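Long-range contacts in alanine racemase (Acinetobacter baumannii, PDB 4QHR), which belongs to the alanine racemase family, two-domain proteins with a TIM-barrel N-terminal domain and a mainly beta C-terminal domain, and carries a pyridoxal phosphate-modified lysine: residues M234-E239 with V320-N325; A4-D9 with P351-T356. All blocks are in the same frame, centred on the assembly; numbering follows the deposited sequence.

Interaction 1. Residues M234-E239 with V320-N325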
loop_
_atom_site.group_PDB
_atom_site.type_symbol
_atom_site.label_atom_id
_atom_site.label_comp_id
_atom_site.label_asym_id
_atom_site.label_seq_id
_atom_site.Cartn_x
_atom_site.Cartn_y
_atom_site.Cartn_z
ATOM N N MET A 234 7.103 3.385 -14.161
ATOM C CA MET A 234 7.022 4.138 -12.931
ATOM C C MET A 234 8.404 4.451 -12.345
ATOM O O MET A 234 9.215 3.533 -12.156
ATOM C CB MET A 234 6.237 3.356 -11.852
ATOM C CG MET A 234 6.026 4.130 -10.577
ATOM S SD MET A 234 5.231 3.324 -9.172
ATOM C CE MET A 234 3.668 2.779 -9.882
ATOM N N THR A 235 8.608 5.725 -12.018
ATOM C CA THR A 235 9.677 6.130 -11.099
ATOM C C THR A 235 9.082 6.657 -9.796
ATOM O O THR A 235 8.197 7.566 -9.799
ATOM C CB THR A 235 10.583 7.169 -11.748
ATOM O OG1 THR A 235 11.000 6.652 -13.008
ATOM C CG2 THR A 235 11.836 7.370 -10.888
ATOM N N PHE A 236 9.556 6.129 -8.669
ATOM C CA PHE A 236 9.032 6.496 -7.340
ATOM C C PHE A 236 10.189 7.240 -6.657
ATOM O O PHE A 236 11.252 6.660 -6.414
ATOM C CB PHE A 236 8.624 5.208 -6.607
ATOM C CG PHE A 236 7.964 5.388 -5.239
ATOM C CD1 PHE A 236 7.254 6.544 -4.860
ATOM C CD2 PHE A 236 8.007 4.344 -4.345
ATOM C CE1 PHE A 236 6.653 6.621 -3.596
ATOM C CE2 PHE A 236 7.431 4.417 -3.093
ATOM C CZ PHE A 236 6.764 5.556 -2.715
ATOM N N THR A 237 9.977 8.534 -6.381
ATOM C CA THR A 237 10.997 9.379 -5.730
ATOM C C THR A 237 10.602 10.049 -4.414
ATOM O O THR A 237 9.444 10.180 -4.068
ATOM C CB THR A 237 11.543 10.467 -6.689
ATOM O OG1 THR A 237 10.593 11.536 -6.848
ATOM C CG2 THR A 237 11.927 9.839 -8.045
ATOM N N ALA A 238 11.633 10.468 -3.663
ATOM C CA ALA A 238 11.480 11.316 -2.496
ATOM C C ALA A 238 12.777 12.172 -2.364
ATOM O O ALA A 238 13.585 12.206 -3.278
ATOM C CB ALA A 238 11.176 10.486 -1.236
ATOM N N GLU A 239 12.945 12.893 -1.282
ATOM C CA GLU A 239 14.100 13.756 -1.099
ATOM C C GLU A 239 14.719 13.586 0.273
ATOM O O GLU A 239 14.084 13.144 1.260
ATOM C CB GLU A 239 13.714 15.255 -1.316
ATOM C CG GLU A 239 13.627 15.637 -2.792
ATOM C CD GLU A 239 13.247 17.084 -2.971
ATOM O OE1 GLU A 239 13.298 17.854 -1.958
ATOM O OE2 GLU A 239 12.904 17.445 -4.106
ATOM N N VAL A 320 16.015 11.288 -4.465
ATOM C CA VAL A 320 16.336 9.907 -4.158
ATOM C C VAL A 320 15.304 8.996 -4.864
ATOM O O VAL A 320 14.084 9.218 -4.712
ATOM C CB VAL A 320 16.236 9.662 -2.640
ATOM C CG1 VAL A 320 16.450 8.188 -2.282
ATOM C CG2 VAL A 320 17.252 10.529 -1.909
ATOM N N GLU A 321 15.794 8.045 -5.651
ATOM C CA GLU A 321 14.948 7.140 -6.395
ATOM C C GLU A 321 14.733 5.848 -5.626
ATOM O O GLU A 321 15.694 5.119 -5.319
ATOM C CB GLU A 321 15.561 6.841 -7.768
ATOM C CG GLU A 321 14.767 5.803 -8.575
ATOM C CD GLU A 321 15.421 5.543 -9.937
ATOM O OE1 GLU A 321 15.931 6.535 -10.512
ATOM O OE2 GLU A 321 15.468 4.383 -10.389
ATOM N N LEU A 322 13.471 5.535 -5.329
ATOM C CA LEU A 322 13.147 4.310 -4.613
ATOM C C LEU A 322 13.002 3.166 -5.584
ATOM O O LEU A 322 13.480 2.068 -5.338
ATOM C CB LEU A 322 11.916 4.518 -3.773
ATOM C CG LEU A 322 12.187 5.729 -2.891
ATOM C CD1 LEU A 322 10.899 6.404 -2.610
ATOM C CD2 LEU A 322 13.022 5.340 -1.678
ATOM N N TRP A 323 12.391 3.420 -6.728
ATOM C CA TRP A 323 12.560 2.554 -7.853
ATOM C C TRP A 323 12.222 3.296 -9.101
ATOM O O TRP A 323 11.572 4.359 -9.042
ATOM C CB TRP A 323 11.723 1.282 -7.706
ATOM C CG TRP A 323 10.231 1.430 -7.537
ATOM C CD1 TRP A 323 9.305 1.693 -8.526
ATOM C CD2 TRP A 323 9.486 1.163 -6.361
ATOM N NE1 TRP A 323 8.035 1.651 -7.990
ATOM C CE2 TRP A 323 8.132 1.336 -6.664
ATOM C CE3 TRP A 323 9.846 0.833 -5.047
ATOM C CZ2 TRP A 323 7.125 1.174 -5.710
ATOM C CZ3 TRP A 323 8.838 0.674 -4.106
ATOM C CH2 TRP A 323 7.492 0.832 -4.462
ATOM N N GLY A 324 12.701 2.777 -10.231
ATOM C CA GLY A 324 12.512 3.409 -11.533
ATOM C C GLY A 324 13.524 2.844 -12.533
ATOM O O GLY A 324 13.707 1.650 -12.622
ATOM N N ASN A 325 14.182 3.696 -13.303
ATOM C CA ASN A 325 15.153 3.172 -14.284
ATOM C C ASN A 325 16.531 2.784 -13.700
ATOM O O ASN A 325 17.298 2.049 -14.358
ATOM C CB ASN A 325 15.381 4.183 -15.376
ATOM C CG ASN A 325 14.215 4.315 -16.301
ATOM O OD1 ASN A 325 13.469 5.324 -16.267
ATOM N ND2 ASN A 325 14.033 3.327 -17.123
HETATM O O HOH W 1 13.756 6.560 -13.382
#
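F236 faces both L322 and W323 across an antiparallel strand pair, a classic beta bulge in the sheet of the C-terminal domain. F236 O takes the amide of L322 at 2.7 Å and, weakly, that of W323. F236 N donates to W323 O at 2.7 Å, almost straight. Beyond the bulge, A238 and V320 exchange two further backbone bonds.

F236 CB sits over the five-membered ring of W323, 3.9 Å from its centroid, a CH-pi contact. The chi1 of -176° puts F236 CG anti to the backbone N, where it meets L322 CD1. F236 CD2 is pressed on the indole face, 3.6 Å from W323 CH2. CE2 touches both W323 CH2 and L322 CD1. The edge of the phenyl ring thus meets the W323 face in an edge-to-face pair, planes 59° apart. L322 CD1 covers one phenyl face over its centre. V6 and L347 also touch F236, and L343 and L344 pack on W323.

At the end of the contact where N325 is exposed, a water bridges T235 OG1 to N325 N and OD1. At the indole edge, W323 NE1 makes a weak hydrogen bond to M234 SD at 3.5 Å.

Interaction 2. Residues A4-D9 with P351-T356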
loop_
_atom_site.group_PDB
_atom_site.type_symbol
_atom_site.label_atom_id
_atom_site.label_comp_id
_atom_site.label_asym_id
_atom_site.label_seq_id
_atom_site.Cartn_x
_atom_site.Cartn_y
_atom_site.Cartn_z
ATOM N N ALA A 4 7.416 13.499 -2.207
ATOM C CA ALA A 4 7.214 12.068 -2.446
ATOM C C ALA A 4 6.362 12.031 -3.690
ATOM O O ALA A 4 5.241 12.522 -3.693
ATOM C CB ALA A 4 6.479 11.429 -1.267
ATOM N N THR A 5 6.909 11.470 -4.758
ATOM C CA THR A 5 6.343 11.566 -6.106
ATOM C C THR A 5 6.388 10.246 -6.915
ATOM O O THR A 5 7.335 9.492 -6.874
ATOM C CB THR A 5 7.121 12.634 -6.859
ATOM O OG1 THR A 5 7.235 13.792 -6.035
ATOM C CG2 THR A 5 6.421 13.046 -8.143
ATOM N N VAL A 6 5.323 10.007 -7.652
ATOM C CA VAL A 6 5.146 8.839 -8.511
ATOM C C VAL A 6 4.989 9.402 -9.927
ATOM O O VAL A 6 4.001 10.102 -10.200
ATOM C CB VAL A 6 3.914 8.044 -8.134
ATOM C CG1 VAL A 6 3.562 7.004 -9.202
ATOM C CG2 VAL A 6 4.076 7.360 -6.756
ATOM N N TYR A 7 5.967 9.117 -10.769
ATOM C CA TYR A 7 6.045 9.579 -12.170
ATOM C C TYR A 7 5.697 8.420 -13.057
ATOM O O TYR A 7 6.179 7.319 -12.817
ATOM C CB TYR A 7 7.481 9.985 -12.560
ATOM C CG TYR A 7 8.046 11.154 -11.811
ATOM C CD1 TYR A 7 8.752 10.967 -10.625
ATOM C CD2 TYR A 7 7.889 12.412 -12.270
ATOM C CE1 TYR A 7 9.286 12.023 -9.928
ATOM C CE2 TYR A 7 8.398 13.473 -11.570
ATOM C CZ TYR A 7 9.105 13.265 -10.401
ATOM O OH TYR A 7 9.629 14.300 -9.695
ATOM N N ILE A 8 4.914 8.686 -14.086
ATOM C CA ILE A 8 4.474 7.681 -15.043
ATOM C C ILE A 8 4.871 8.100 -16.458
ATOM O O ILE A 8 4.345 9.103 -16.977
ATOM C CB ILE A 8 2.924 7.497 -14.973
ATOM C CG1 ILE A 8 2.440 7.223 -13.554
ATOM C CG2 ILE A 8 2.494 6.362 -15.903
ATOM C CD1 ILE A 8 2.887 5.841 -13.029
ATOM N N ASP A 9 5.759 7.343 -17.088
ATOM C CA ASP A 9 6.315 7.604 -18.450
ATOM C C ASP A 9 5.424 6.986 -19.538
ATOM O O ASP A 9 5.394 5.775 -19.697
ATOM C CB ASP A 9 7.746 7.095 -18.458
ATOM C CG ASP A 9 8.458 7.159 -19.807
ATOM O OD1 ASP A 9 7.993 7.676 -20.844
ATOM O OD2 ASP A 9 9.606 6.633 -19.780
ATOM N N PRO A 351 1.903 10.053 -1.943
ATOM C CA PRO A 351 2.697 10.597 -3.051
ATOM C C PRO A 351 1.911 11.331 -4.140
ATOM O O PRO A 351 0.845 10.896 -4.525
ATOM C CB PRO A 351 3.400 9.341 -3.626
ATOM C CG PRO A 351 3.484 8.429 -2.442
ATOM C CD PRO A 351 2.176 8.621 -1.761
ATOM N N VAL A 352 2.467 12.425 -4.648
ATOM C CA VAL A 352 1.899 13.122 -5.815
ATOM C C VAL A 352 2.152 12.332 -7.088
ATOM O O VAL A 352 3.275 11.851 -7.286
ATOM C CB VAL A 352 2.478 14.560 -5.947
ATOM C CG1 VAL A 352 1.914 15.233 -7.168
ATOM C CG2 VAL A 352 2.084 15.352 -4.715
ATOM N N ARG A 353 1.117 12.167 -7.925
ATOM C CA ARG A 353 1.259 11.505 -9.205
ATOM C C ARG A 353 1.508 12.559 -10.287
ATOM O O ARG A 353 0.781 13.553 -10.346
ATOM C CB ARG A 353 0.022 10.721 -9.579
ATOM C CG ARG A 353 0.003 9.302 -9.082
ATOM C CD ARG A 353 0.042 9.177 -7.565
ATOM N NE ARG A 353 -0.074 7.781 -7.152
ATOM C CZ ARG A 353 -0.111 7.378 -5.878
ATOM N NH1 ARG A 353 -0.023 8.260 -4.862
ATOM N NH2 ARG A 353 -0.231 6.080 -5.629
ATOM N N GLN A 354 2.516 12.317 -11.118
ATOM C CA GLN A 354 2.873 13.164 -12.262
ATOM C C GLN A 354 3.072 12.335 -13.533
ATOM O O GLN A 354 3.959 11.446 -13.597
ATOM C CB GLN A 354 4.167 13.949 -11.935
ATOM C CG GLN A 354 4.477 15.110 -12.886
ATOM C CD GLN A 354 5.784 15.878 -12.569
ATOM O OE1 GLN A 354 5.975 16.369 -11.437
ATOM N NE2 GLN A 354 6.694 16.033 -13.602
ATOM N N GLY A 355 2.291 12.621 -14.574
ATOM C CA GLY A 355 2.516 11.971 -15.884
ATOM C C GLY A 355 3.724 12.575 -16.619
ATOM O O GLY A 355 3.916 13.796 -16.592
ATOM N N THR A 356 4.555 11.738 -17.258
ATOM C CA THR A 356 5.585 12.260 -18.181
ATOM C C THR A 356 5.483 11.734 -19.617
ATOM O O THR A 356 6.224 12.339 -20.420
ATOM C CB THR A 356 7.019 12.050 -17.656
ATOM O OG1 THR A 356 7.328 10.638 -17.533
ATOM C CG2 THR A 356 7.189 12.800 -16.330
ATOM O OXT THR A 356 4.736 10.800 -20.004
#
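V6 and R353 lie side by side and point the same way from two neighbouring parallel strands. The pair joins the N-terminal strand 4-8 to the C-terminal strand 352-355 in the mixed sheet of the C-terminal domain. The backbone ladder runs from V352 N to A4 O, through V6 and Q354, to T356 N on I8 O at 2.7 Å. In that last bond the donor stands above the carbonyl plane.

R353 bends at chi2 (62°), which brings CD to 4.1 Å from V6 CB. V6 CG2 lies over one face of the guanidinium, toward its rim, and also touches P351 CB at 3.8 Å. R353 NH1 reaches back to P351 O at 2.8 Å, close to the guanidinium plane. S348 O is a second acceptor for NH1, so two carbonyls help fix the group.

On the other face of the sheet, Y7 and Q354 also run side by side. Q354 CG is anti to the backbone N (chi1 -166°) and the chain extends beyond it. Q354 NE2 lies at the edge of the Y7 ring, 3.7 Å from Y7 CE2, with ring and amide planes 73° apart. T5 CG2 lies over one face of the same ring. D9 caps the following helix through OD1, which accepts from A12 N. D9 CB touches T356 OG1 at 3.7 Å.

How the interactions relate
From the N terminus, the chain first lays down strand 4-8. It then runs through the TIM-barrel part and enters strand 234-246. Interaction 1 closes an 80-residue loop, rich in strand and without helix, when 320-325 returns to 234-239. Interaction 2 closes last, when the C-terminal strand reaches 4-9. Interaction 1 is therefore nested inside the loop of interaction 2. The two contacts share one sheet, with their centres about 9 Å apart. Strands 4-8 and 234-246 are antiparallel neighbours, joined by probable hydrogen bonds T237 N to T5 O and T235 O to Y7 N. Interaction 2 pairs the two chain-end strands, those bonds join the pair to the sheet, and interaction 1 adds strand 319-321.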